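Local coordinates for putative peptidyl-arginine deiminase family protein (Campylobacter jejuni subsp. jejuni serotype O:2, PDB 6B10) that probably hydrolyses agmatine to N-carbamoylputrescine, releasing ammonia, a deimination step on a route to the polyamine putrescine, at residues 92-97 and 184-189; 307-312 and 319-324; 45-50 and 279-284. All coordinates share one frame; numbering follows the deposited sequence.

Interaction 1 of 3, residues 92-97 and 184-189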
loop_
_atom_site.group_PDB
_atom_site.type_symbol
_atom_site.label_atom_id
_atom_site.label_comp_id
_atom_site.label_asym_id
_atom_site.label_seq_id
_atom_site.Cartn_x
_atom_site.Cartn_y
_atom_site.Cartn_z
ATOM N N GLY A 92 2.947 -3.214 -8.803
ATOM C CA GLY A 92 3.990 -4.117 -8.298
ATOM C C GLY A 92 3.532 -5.546 -8.035
ATOM O O GLY A 92 2.340 -5.818 -7.890
ATOM N N ALA A 93 4.492 -6.462 -7.969
ATOM C CA ALA A 93 4.198 -7.872 -7.718
ATOM C C ALA A 93 3.784 -8.095 -6.263
ATOM O O ALA A 93 4.353 -7.484 -5.356
ATOM C CB ALA A 93 5.410 -8.724 -8.047
ATOM N N ILE A 94 2.812 -8.979 -6.051
ATOM C CA ILE A 94 2.266 -9.241 -4.712
ATOM C C ILE A 94 2.635 -10.650 -4.248
ATOM O O ILE A 94 2.324 -11.623 -4.923
ATOM C CB ILE A 94 0.730 -9.058 -4.699
ATOM C CG1 ILE A 94 0.373 -7.584 -4.891
ATOM C CG2 ILE A 94 0.124 -9.548 -3.390
ATOM C CD1 ILE A 94 -1.059 -7.360 -5.325
ATOM N N ASP A 95 3.293 -10.750 -3.094
ATOM C CA ASP A 95 3.698 -12.045 -2.541
ATOM C C ASP A 95 2.554 -12.802 -1.888
ATOM O O ASP A 95 1.713 -12.206 -1.217
ATOM C CB ASP A 95 4.803 -11.878 -1.486
ATOM C CG ASP A 95 6.150 -11.522 -2.088
ATOM O OD1 ASP A 95 6.402 -11.851 -3.268
ATOM O OD2 ASP A 95 6.972 -10.920 -1.362
ATOM N N ILE A 96 2.549 -14.122 -2.090
ATOM C CA ILE A 96 1.775 -15.058 -1.275
ATOM C C ILE A 96 2.712 -16.161 -0.820
ATOM O O ILE A 96 3.805 -16.311 -1.365
ATOM C CB ILE A 96 0.594 -15.686 -2.043
ATOM C CG1 ILE A 96 1.054 -16.285 -3.383
ATOM C CG2 ILE A 96 -0.498 -14.654 -2.272
ATOM C CD1 ILE A 96 0.080 -17.285 -3.969
ATOM N N VAL A 97 2.301 -16.916 0.188
ATOM C CA VAL A 97 2.988 -18.152 0.537
ATOM C C VAL A 97 2.246 -19.268 -0.192
ATOM O O VAL A 97 1.045 -19.450 0.001
ATOM C CB VAL A 97 2.995 -18.426 2.055
ATOM C CG1 VAL A 97 3.928 -19.585 2.380
ATOM C CG2 VAL A 97 3.433 -17.188 2.833
ATOM N N GLU A 184 -9.909 -17.981 -3.642
ATOM C CA GLU A 184 -9.097 -19.072 -4.166
ATOM C C GLU A 184 -7.663 -18.637 -4.419
ATOM O O GLU A 184 -6.727 -19.380 -4.120
ATOM C CB GLU A 184 -9.718 -19.629 -5.448
ATOM C CG GLU A 184 -10.998 -20.397 -5.177
ATOM C CD GLU A 184 -11.778 -20.714 -6.428
ATOM O OE1 GLU A 184 -11.379 -20.254 -7.523
ATOM O OE2 GLU A 184 -12.796 -21.429 -6.306
ATOM N N ILE A 185 -7.502 -17.433 -4.956
ATOM C CA ILE A 185 -6.184 -16.877 -5.244
ATOM C C ILE A 185 -5.366 -16.632 -3.972
ATOM O O ILE A 185 -4.165 -16.881 -3.946
ATOM C CB ILE A 185 -6.307 -15.543 -6.006
ATOM C CG1 ILE A 185 -6.859 -15.782 -7.415
ATOM C CG2 ILE A 185 -4.956 -14.849 -6.092
ATOM C CD1 ILE A 185 -7.401 -14.539 -8.088
ATOM N N PHE A 186 -6.015 -16.125 -2.927
ATOM C CA PHE A 186 -5.302 -15.740 -1.711
ATOM C C PHE A 186 -5.513 -16.709 -0.536
ATOM O O PHE A 186 -5.064 -16.442 0.578
ATOM C CB PHE A 186 -5.695 -14.307 -1.324
ATOM C CG PHE A 186 -5.124 -13.260 -2.234
ATOM C CD1 PHE A 186 -3.770 -12.954 -2.194
ATOM C CD2 PHE A 186 -5.936 -12.569 -3.124
ATOM C CE1 PHE A 186 -3.233 -11.992 -3.035
ATOM C CE2 PHE A 186 -5.407 -11.603 -3.964
ATOM C CZ PHE A 186 -4.053 -11.314 -3.921
ATOM N N GLY A 187 -6.182 -17.833 -0.783
ATOM C CA GLY A 187 -6.452 -18.814 0.265
ATOM C C GLY A 187 -7.256 -18.258 1.424
ATOM O O GLY A 187 -6.989 -18.551 2.583
ATOM N N LEU A 188 -8.256 -17.457 1.111
ATOM C CA LEU A 188 -8.994 -16.721 2.137
ATOM C C LEU A 188 -10.199 -17.497 2.653
ATOM O O LEU A 188 -10.783 -18.290 1.927
ATOM C CB LEU A 188 -9.458 -15.379 1.569
ATOM C CG LEU A 188 -8.352 -14.500 0.996
ATOM C CD1 LEU A 188 -8.941 -13.365 0.180
ATOM C CD2 LEU A 188 -7.482 -13.962 2.116
ATOM N N LYS A 189 -10.560 -17.261 3.911
ATOM C CA LYS A 189 -11.822 -17.752 4.448
ATOM C C LYS A 189 -12.903 -16.667 4.442
ATOM O O LYS A 189 -14.080 -16.986 4.507
ATOM C CB LYS A 189 -11.639 -18.337 5.852
ATOM C CG LYS A 189 -11.364 -17.334 6.961
ATOM C CD LYS A 189 -10.817 -18.063 8.180
ATOM C CE LYS A 189 -10.650 -17.141 9.376
ATOM N NZ LYS A 189 -9.750 -17.754 10.394
#
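Ile96, on the strand that opens at Ile94, comes closest to Phe186, near the end of helix 175-186, with their CA atoms 7.1 Å apart. Alternation along the strand sends the CB atoms of Ile94 and Ile96 toward the helix end, while that of Asp95 points away; the Asp95 carboxylate forms a salt bridge with Arg333 and accepts the backbone N-H of Phe329. The Phe186 ring receives both isoleucines through their CG2 methyls. Ile96 CG2 lies 3.7 Å from Phe186 CD1 and approaches the ring obliquely. Ile94 CG2, held opposite the backbone N by a chi1 of -68°, reaches the ring edge near its plane, 4.2 Å from Phe186 CE1. Both isoleucine side chains cross the phenylalanine at about a right angle. The contact illustrates helix-on-sheet packing in the α/β propeller fold of guanidine-modifying enzymes: strand 94-98 pairs antiparallel with strand 101-108, and the end of a distant helix settles against the same sheet. Ile185 shares in this, touching Phe107 of the potassium site, and its CG2 sits 3.8 Å above one face of the Phe186 ring, displaced toward the rim. Phe151 also meets this ring, with the planes about 50° apart. Just beyond, Gly187 leaves the helical conformation with a positive phi of 59°, and the chain turns off toward strand 190-194.

Interaction 2 of 3, residues 307-312 and 319-324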
loop_
_atom_site.group_PDB
_atom_site.type_symbol
_atom_site.label_atom_id
_atom_site.label_comp_id
_atom_site.label_asym_id
_atom_site.label_seq_id
_atom_site.Cartn_x
_atom_site.Cartn_y
_atom_site.Cartn_z
ATOM N N ILE A 307 6.803 6.273 12.858
ATOM C CA ILE A 307 7.579 7.423 12.395
ATOM C C ILE A 307 6.809 8.204 11.341
ATOM O O ILE A 307 6.429 7.660 10.312
ATOM C CB ILE A 307 8.950 6.987 11.829
ATOM C CG1 ILE A 307 9.787 6.315 12.922
ATOM C CG2 ILE A 307 9.716 8.180 11.258
ATOM C CD1 ILE A 307 10.939 5.500 12.376
ATOM N N GLY A 308 6.598 9.490 11.601
ATOM C CA GLY A 308 5.867 10.350 10.682
ATOM C C GLY A 308 6.760 10.889 9.582
ATOM O O GLY A 308 7.850 11.363 9.849
ATOM N N VAL A 309 6.290 10.826 8.344
ATOM C CA VAL A 309 7.022 11.382 7.207
ATOM C C VAL A 309 6.092 12.330 6.478
ATOM O O VAL A 309 4.981 11.960 6.108
ATOM C CB VAL A 309 7.493 10.280 6.234
ATOM C CG1 VAL A 309 7.978 10.881 4.926
ATOM C CG2 VAL A 309 8.585 9.437 6.877
ATOM N N ASP A 310 6.554 13.562 6.294
ATOM C CA ASP A 310 5.790 14.592 5.612
ATOM C C ASP A 310 5.375 14.088 4.239
ATOM O O ASP A 310 6.225 13.832 3.394
ATOM C CB ASP A 310 6.658 15.854 5.499
ATOM C CG ASP A 310 5.924 17.033 4.893
ATOM O OD1 ASP A 310 4.725 16.934 4.576
ATOM O OD2 ASP A 310 6.570 18.086 4.732
ATOM N N ALA A 311 4.074 13.931 4.028
ATOM C CA ALA A 311 3.547 13.316 2.804
ATOM C C ALA A 311 2.784 14.287 1.905
ATOM O O ALA A 311 2.159 13.864 0.932
ATOM C CB ALA A 311 2.649 12.139 3.162
ATOM N N ARG A 312 2.848 15.576 2.214
ATOM C CA ARG A 312 2.051 16.586 1.506
ATOM C C ARG A 312 2.304 16.636 0.002
ATOM O O ARG A 312 1.367 16.735 -0.786
ATOM C CB ARG A 312 2.302 17.970 2.105
ATOM C CG ARG A 312 1.725 18.134 3.497
ATOM C CD ARG A 312 2.067 19.490 4.061
ATOM N NE ARG A 312 3.513 19.638 4.208
ATOM C CZ ARG A 312 4.142 20.792 4.392
ATOM N NH1 ARG A 312 3.463 21.927 4.457
ATOM N NH2 ARG A 312 5.459 20.806 4.521
ATOM N N GLY A 319 -1.813 10.385 -4.269
ATOM C CA GLY A 319 -1.397 9.224 -3.497
ATOM C C GLY A 319 -0.561 9.641 -2.310
ATOM O O GLY A 319 -0.192 10.803 -2.180
ATOM N N SER A 320 -0.261 8.689 -1.439
ATOM C CA SER A 320 0.545 8.974 -0.263
ATOM C C SER A 320 1.555 7.838 -0.093
ATOM O O SER A 320 1.823 7.124 -1.053
ATOM C CB SER A 320 -0.364 9.176 0.955
ATOM O OG SER A 320 0.375 9.614 2.079
ATOM N N LEU A 321 2.106 7.669 1.107
ATOM C CA LEU A 321 3.259 6.784 1.320
ATOM C C LEU A 321 3.030 5.355 0.837
ATOM O O LEU A 321 3.864 4.822 0.111
ATOM C CB LEU A 321 3.695 6.768 2.791
ATOM C CG LEU A 321 4.091 8.103 3.445
ATOM C CD1 LEU A 321 4.465 7.880 4.899
ATOM C CD2 LEU A 321 5.237 8.793 2.707
ATOM N N HIS A 322 1.907 4.749 1.231
ATOM C CA HIS A 322 1.617 3.343 0.895
ATOM C C HIS A 322 1.504 3.137 -0.616
ATOM O O HIS A 322 1.978 2.138 -1.139
ATOM C CB HIS A 322 0.326 2.870 1.581
ATOM C CG HIS A 322 0.133 1.383 1.574
ATOM N ND1 HIS A 322 -0.886 0.769 0.878
ATOM C CD2 HIS A 322 0.814 0.387 2.192
ATOM C CE1 HIS A 322 -0.821 -0.538 1.058
ATOM N NE2 HIS A 322 0.203 -0.797 1.852
ATOM N N CYS A 323 0.872 4.087 -1.303
ATOM C CA CYS A 323 0.712 4.034 -2.763
ATOM C C CYS A 323 2.042 4.054 -3.516
ATOM O O CYS A 323 2.149 3.513 -4.611
ATOM C CB CYS A 323 -0.141 5.217 -3.257
ATOM S SG CYS A 323 -1.827 5.280 -2.612
ATOM N N SER A 324 3.050 4.689 -2.931
ATOM C CA SER A 324 4.350 4.852 -3.582
ATOM C C SER A 324 5.342 3.706 -3.351
ATOM O O SER A 324 6.501 3.817 -3.746
ATOM C CB SER A 324 5.006 6.131 -3.080
ATOM O OG SER A 324 5.626 5.887 -1.837
#
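Leu321 extends its side chain toward Val309 because CG stands opposite the carbonyl carbon (chi1 -58°) and the chain then runs on nearly straight to one methyl (chi2 179°), carrying the forked end to the strand. Val309, with CG1 opposite its backbone N (chi1 168°), receives both prongs of the fork: Leu321 CD1 lies 4.1 Å from Val309 CB, and Leu321 CD2 is at the same separation from Val309 CG1. The two side chains cross obliquely. Two residues on, Ala311 again directs its methyl at the loop, where Ala311 CB comes within 3.6 Å of Ser320 OG and more loosely approaches Leu321 CD2. The serine hydroxyl is not left to this apolar neighbour, since it hydrogen-bonds to the hydroxyl of Tyr285.

The contact folds the later part of the loop after strand 305-310 back over that edge strand, which closes the β-α-β unit of strand 279-284, helix 289-300 and strand 305-310; the loop leads on to strand 326-329 of another sheet. A beta turn follows at once: Leu321 O accepts the backbone N-H of Ser324 and also Ser324 OG at 2.8 Å, both arriving from the same face of the carbonyl plane. Within the turn, the His322 ring is held through ND1 by Asp209 and through NE2 by Glu15. On the far side of the strand, Asp310 points away and is gripped side-on by Arg312, with NE 3.0 Å from Asp310 OD1 and NH2 2.9 Å from Asp310 OD2. Chemistry is thus divided: dispersion and burial of methyl groups join strand to loop, whereas the directional bonds shape each segment internally or tie it to third parties, which implies a contact specified by shape more than by polarity.

Interaction 3 of 3, residues 45-50 and 279-284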
loop_
_atom_site.group_PDB
_atom_site.type_symbol
_atom_site.label_atom_id
_atom_site.label_comp_id
_atom_site.label_asym_id
_atom_site.label_seq_id
_atom_site.Cartn_x
_atom_site.Cartn_y
_atom_site.Cartn_z
ATOM N N LYS A 45 13.657 11.246 -0.609
ATOM C CA LYS A 45 14.919 11.118 0.111
ATOM C C LYS A 45 14.683 10.943 1.605
ATOM O O LYS A 45 15.334 10.124 2.253
ATOM C CB LYS A 45 15.808 12.339 -0.143
ATOM C CG LYS A 45 17.193 12.240 0.479
ATOM N N GLU A 46 13.751 11.718 2.145
ATOM C CA GLU A 46 13.410 11.632 3.558
ATOM C C GLU A 46 12.792 10.270 3.861
ATOM O O GLU A 46 13.186 9.599 4.814
ATOM C CB GLU A 46 12.437 12.750 3.942
ATOM C CG GLU A 46 12.334 12.993 5.440
ATOM C CD GLU A 46 13.680 13.295 6.076
ATOM O OE1 GLU A 46 14.444 14.104 5.500
ATOM O OE2 GLU A 46 13.978 12.716 7.144
ATOM N N PHE A 47 11.841 9.874 3.024
ATOM C CA PHE A 47 11.122 8.607 3.172
ATOM C C PHE A 47 12.096 7.432 3.095
ATOM O O PHE A 47 12.077 6.537 3.946
ATOM C CB PHE A 47 10.028 8.519 2.091
ATOM C CG PHE A 47 9.122 7.312 2.191
ATOM C CD1 PHE A 47 8.814 6.714 3.414
ATOM C CD2 PHE A 47 8.530 6.803 1.045
ATOM C CE1 PHE A 47 7.969 5.615 3.475
ATOM C CE2 PHE A 47 7.678 5.709 1.101
ATOM C CZ PHE A 47 7.402 5.112 2.320
ATOM N N VAL A 48 12.974 7.472 2.094
ATOM C CA VAL A 48 13.993 6.442 1.897
ATOM C C VAL A 48 14.952 6.384 3.082
ATOM O O VAL A 48 15.230 5.297 3.602
ATOM C CB VAL A 48 14.795 6.673 0.597
ATOM C CG1 VAL A 48 15.957 5.694 0.493
ATOM C CG2 VAL A 48 13.892 6.526 -0.621
ATOM N N LYS A 49 15.451 7.543 3.508
ATOM C CA LYS A 49 16.360 7.600 4.660
ATOM C C LYS A 49 15.746 6.938 5.899
ATOM O O LYS A 49 16.411 6.166 6.590
ATOM C CB LYS A 49 16.762 9.049 4.992
ATOM C CG LYS A 49 17.940 9.572 4.182
ATOM C CD LYS A 49 18.394 10.949 4.650
ATOM N N VAL A 50 14.481 7.251 6.173
ATOM C CA VAL A 50 13.768 6.678 7.317
ATOM C C VAL A 50 13.702 5.152 7.223
ATOM O O VAL A 50 14.105 4.448 8.154
ATOM C CB VAL A 50 12.348 7.272 7.442
ATOM C CG1 VAL A 50 11.493 6.470 8.413
ATOM C CG2 VAL A 50 12.428 8.722 7.906
ATOM N N ALA A 279 8.919 -1.215 12.289
ATOM C CA ALA A 279 8.402 0.135 12.205
ATOM C C ALA A 279 7.147 0.253 11.364
ATOM O O ALA A 279 6.839 -0.601 10.528
ATOM C CB ALA A 279 9.478 1.072 11.674
ATOM N N LEU A 280 6.419 1.330 11.632
ATOM C CA LEU A 280 5.250 1.718 10.874
ATOM C C LEU A 280 5.456 3.162 10.452
ATOM O O LEU A 280 5.556 4.052 11.291
ATOM C CB LEU A 280 3.990 1.592 11.731
ATOM C CG LEU A 280 2.705 2.115 11.075
ATOM C CD1 LEU A 280 2.379 1.353 9.801
ATOM C CD2 LEU A 280 1.545 2.048 12.049
ATOM N N ILE A 281 5.522 3.393 9.149
ATOM C CA ILE A 281 5.787 4.726 8.634
ATOM C C ILE A 281 4.452 5.367 8.286
ATOM O O ILE A 281 3.726 4.874 7.429
ATOM C CB ILE A 281 6.707 4.696 7.390
ATOM C CG1 ILE A 281 7.893 3.745 7.598
ATOM C CG2 ILE A 281 7.191 6.103 7.058
ATOM C CD1 ILE A 281 8.756 4.042 8.805
ATOM N N VAL A 282 4.131 6.466 8.960
ATOM C CA VAL A 282 2.813 7.102 8.809
ATOM C C VAL A 282 2.939 8.447 8.102
ATOM O O VAL A 282 3.890 9.185 8.341
ATOM C CB VAL A 282 2.086 7.269 10.173
ATOM C CG1 VAL A 282 1.882 5.917 10.836
ATOM C CG2 VAL A 282 2.847 8.183 11.128
ATOM N N PRO A 283 1.978 8.773 7.226
ATOM C CA PRO A 283 2.019 10.085 6.597
ATOM C C PRO A 283 1.668 11.195 7.589
ATOM O O PRO A 283 0.722 11.051 8.370
ATOM C CB PRO A 283 0.967 9.991 5.484
ATOM C CG PRO A 283 0.067 8.871 5.867
ATOM C CD PRO A 283 0.826 7.966 6.788
ATOM N N PHE A 284 2.462 12.259 7.576
ATOM C CA PHE A 284 2.187 13.484 8.319
ATOM C C PHE A 284 1.815 14.558 7.298
ATOM O O PHE A 284 2.349 14.582 6.182
ATOM C CB PHE A 284 3.422 13.913 9.122
ATOM C CG PHE A 284 3.505 13.333 10.522
ATOM C CD1 PHE A 284 2.742 12.231 10.918
ATOM C CD2 PHE A 284 4.382 13.891 11.447
ATOM C CE1 PHE A 284 2.842 11.722 12.208
ATOM C CE2 PHE A 284 4.490 13.382 12.736
ATOM C CZ PHE A 284 3.722 12.295 13.118
#
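Ile281 faces helix 37-52 from the middle strand of a small mixed sheet, and its two branches meet two residues one helical turn apart, Phe47 and Val50. The setting is a β-α-β crossover: strand 279-284 is followed by helix 289-300 and then by strand 305-310, which runs parallel beside it. Helix 289-300 packs on Leu280 and Val282, whereas Ile281, alternating with them, looks to the other face and to helix 37-52. The sheet is therefore layered between helices, as in the α/β propeller of this family.

Orientation distinguishes the two halves of the contact. Phe47 presents its ring edge-on: Ile281 CG2 lies near the ring plane, 3.7 Å from Phe47 CE1 and 4.0 Å from Phe47 CD1, and the side chains cross at a slant. Although the CB of Phe47 does not aim at the strand, placing CG opposite the backbone N (chi1 -175°) carries the ring toward it, where it also meets Val274 of the neighbouring strand. Val50 behaves differently. Its CB points toward the strand, and its side chain slides past that of Ile281 in the opposite direction, alongside rather than end-on. Val50 also touches Ile307 and Val309, so this part of the helix spans two adjacent strands. Ile281, in turn, packs on Val274 and Ile276 on one side and on Val309 on the other. The second branch of the isoleucine, bent at chi2 of -57°, brings Ile281 CD1 to 3.7 Å from Val50 CG1.

Overall arrangement
Interactions 2 and 3 are neighbours, their centres 7 Å apart, and share one sheet: strand 279-284 lends its backbone to residues 307-312 through probable hydrogen bonds from Val309 N to Val282 O (2.9 Å) and Ala311 N to Phe284 O (2.8 Å). Leu321 of interaction 2 also packs on Pro283 of interaction 3. Interaction 1 stands apart, on the opposite side of the chain's centre, about 25 Å from interaction 2 and 26 Å from interaction 3 between centres. It is the one near the bound potassium ion, which lies about 7 Å from the Ile94 side chain and is coordinated by Phe91, Asp106 and Phe107. Along the chain, interaction 1 is nested within the loop that interaction 3 closes.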